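Side-chain contact in uncharacterized protein (PDB 4JZA), which probably removes phosphate from phosphoinositides, as a phosphoinositide phosphatase of the intracellular pathogen Legionella longbeachae thought to act on host lipids: residues L128-E133 with S339-T344. Numbering follows the deposited sequence.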
loop_
_atom_site.group_PDB
_atom_site.type_symbol
_atom_site.label_atom_id
_atom_site.label_comp_id
_atom_site.label_asym_id
_atom_site.label_seq_id
_atom_site.Cartn_x
_atom_site.Cartn_y
_atom_site.Cartn_z
ATOM N N LEU A 128 1.872 6.419 6.239
ATOM C CA LEU A 128 2.408 5.620 7.359
ATOM C C LEU A 128 1.499 4.440 7.750
ATOM O O LEU A 128 1.971 3.289 7.823
ATOM C CB LEU A 128 2.642 6.472 8.592
ATOM C CG LEU A 128 3.856 7.362 8.557
ATOM C CD1 LEU A 128 3.848 8.266 9.782
ATOM C CD2 LEU A 128 5.145 6.574 8.521
ATOM N N LEU A 129 0.209 4.720 7.960
ATOM C CA LEU A 129 -0.784 3.647 8.206
ATOM C C LEU A 129 -0.900 2.591 7.057
ATOM O O LEU A 129 -0.893 1.379 7.276
ATOM C CB LEU A 129 -2.154 4.271 8.431
ATOM C CG LEU A 129 -3.256 3.331 8.928
ATOM C CD1 LEU A 129 -2.859 2.613 10.182
ATOM C CD2 LEU A 129 -4.579 4.052 9.134
ATOM N N ASN A 130 -0.983 3.088 5.828
ATOM C CA ASN A 130 -1.214 2.282 4.646
ATOM C C ASN A 130 -0.099 1.311 4.491
ATOM O O ASN A 130 -0.323 0.143 4.238
ATOM C CB ASN A 130 -1.300 3.182 3.420
ATOM C CG ASN A 130 -1.694 2.425 2.163
ATOM O OD1 ASN A 130 -2.742 1.788 2.115
ATOM N ND2 ASN A 130 -0.848 2.510 1.130
ATOM N N GLU A 131 1.119 1.803 4.678
ATOM C CA GLU A 131 2.381 0.997 4.509
ATOM C C GLU A 131 2.677 0.140 5.713
ATOM O O GLU A 131 3.128 -0.991 5.573
ATOM C CB GLU A 131 3.594 1.885 4.092
ATOM C CG GLU A 131 3.417 2.455 2.684
ATOM C CD GLU A 131 4.338 3.598 2.320
ATOM O OE1 GLU A 131 5.575 3.526 2.468
ATOM O OE2 GLU A 131 3.847 4.610 1.844
ATOM N N ALA A 132 2.378 0.626 6.899
ATOM C CA ALA A 132 2.437 -0.261 8.067
ATOM C C ALA A 132 1.522 -1.461 7.909
ATOM O O ALA A 132 1.891 -2.543 8.252
ATOM C CB ALA A 132 2.107 0.479 9.361
ATOM N N GLU A 133 0.340 -1.293 7.360
ATOM C CA GLU A 133 -0.522 -2.450 7.183
ATOM C C GLU A 133 0.103 -3.488 6.241
ATOM O O GLU A 133 -0.008 -4.676 6.465
ATOM C CB GLU A 133 -1.866 -2.025 6.621
ATOM C CG GLU A 133 -2.891 -3.148 6.673
ATOM C CD GLU A 133 -4.095 -2.939 5.766
ATOM O OE1 GLU A 133 -5.078 -3.630 6.058
ATOM O OE2 GLU A 133 -4.076 -2.126 4.793
ATOM N N SER A 339 1.630 -8.121 -0.136
ATOM C CA SER A 339 0.452 -7.464 -0.621
ATOM C C SER A 339 0.678 -6.797 -1.989
ATOM O O SER A 339 1.733 -6.252 -2.272
ATOM C CB SER A 339 0.071 -6.387 0.395
ATOM O OG SER A 339 -0.796 -5.391 -0.178
ATOM N N SER A 340 -0.375 -6.797 -2.796
ATOM C CA SER A 340 -0.416 -6.142 -4.084
ATOM C C SER A 340 0.010 -4.668 -4.038
ATOM O O SER A 340 0.469 -4.102 -5.044
ATOM C CB SER A 340 -1.839 -6.275 -4.680
ATOM O OG SER A 340 -2.738 -5.306 -4.132
ATOM N N ARG A 341 -0.164 -3.993 -2.911
ATOM C CA ARG A 341 0.185 -2.551 -2.886
ATOM C C ARG A 341 1.656 -2.335 -2.600
ATOM O O ARG A 341 2.146 -1.219 -2.638
ATOM C CB ARG A 341 -0.552 -1.843 -1.780
ATOM C CG ARG A 341 -2.043 -1.757 -1.931
ATOM C CD ARG A 341 -2.609 -1.317 -0.579
ATOM N NE ARG A 341 -2.715 -2.398 0.387
ATOM C CZ ARG A 341 -2.835 -2.238 1.685
ATOM N NH1 ARG A 341 -2.865 -1.031 2.233
ATOM N NH2 ARG A 341 -2.923 -3.305 2.445
ATOM N N HIS A 342 2.337 -3.423 -2.279
ATOM C CA HIS A 342 3.616 -3.373 -1.666
ATOM C C HIS A 342 4.653 -3.617 -2.742
ATOM O O HIS A 342 5.217 -4.700 -2.840
ATOM C CB HIS A 342 3.708 -4.437 -0.566
ATOM C CG HIS A 342 4.928 -4.289 0.276
ATOM N ND1 HIS A 342 5.019 -4.733 1.549
ATOM C CD2 HIS A 342 6.123 -3.748 0.002
ATOM C CE1 HIS A 342 6.200 -4.414 2.047
ATOM N NE2 HIS A 342 6.902 -3.856 1.111
ATOM N N ARG A 343 4.962 -2.572 -3.500
ATOM C CA ARG A 343 5.873 -2.732 -4.640
ATOM C C ARG A 343 7.228 -2.038 -4.511
ATOM O O ARG A 343 7.835 -1.640 -5.526
ATOM C CB ARG A 343 5.106 -2.304 -5.892
ATOM C CG ARG A 343 3.711 -2.909 -5.885
ATOM C CD ARG A 343 3.818 -4.414 -6.069
ATOM N NE ARG A 343 3.961 -4.646 -7.488
ATOM C CZ ARG A 343 5.048 -5.052 -8.059
ATOM N NH1 ARG A 343 6.079 -5.382 -7.337
ATOM N NH2 ARG A 343 5.093 -5.168 -9.357
ATOM N N THR A 344 7.687 -1.897 -3.255
ATOM C CA THR A 344 8.947 -1.261 -2.926
ATOM C C THR A 344 10.116 -2.251 -2.712
ATOM O O THR A 344 11.273 -1.834 -2.590
ATOM C CB THR A 344 8.799 -0.414 -1.658
ATOM O OG1 THR A 344 8.256 -1.198 -0.604
ATOM C CG2 THR A 344 7.895 0.727 -1.902
#
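Arg-341, the third residue of a type I beta turn from Ser-339 to His-342, reaches across to Asn-130 and Glu-133, one turn apart on helix 122-140, while the backbones stay well separated, the nearest CA atoms, those of Glu-133 and Ser-339, being 9.3 Å apart. At the backbone of Arg-341 an ST turn forms, in which Ser-339 OG accepts from Arg-341 N at 3.1 Å with a nearly straight N-H...O angle of 166°. A bend at chi3 (-80°) then turns the guanidinium to meet both helix side chains with its edge. Arg-341 NH1 donates to Asn-130 OD1 at 2.8 Å; the oxygen lies in the guanidinium plane, but the nitrogen sits above the amide's carbonyl plane. Glu-133, extended beyond CG, sets its carboxylate steeply to the guanidinium, the planes 73° apart. Glu-133 OE2 forms a salt bridge with Arg-341 NH2 at 2.9 Å and accepts a weak hydrogen bond from Arg-341 NH1 at 3.0 Å; it lies somewhat tilted from the guanidinium plane, and NH2 approaches it from above the carboxylate. The other oxygen, OE1, pairs with Arg-48 and Ser-51, Asn-130 OD1 also accepts from Val-656 N, and Arg-341 NH2 also donates to Asn-612 O. The buried arginine thus ties the loop before strand 352-359 to helix 122-140, and two arginines beside one carboxylate would be expected to keep Glu-133 ionised.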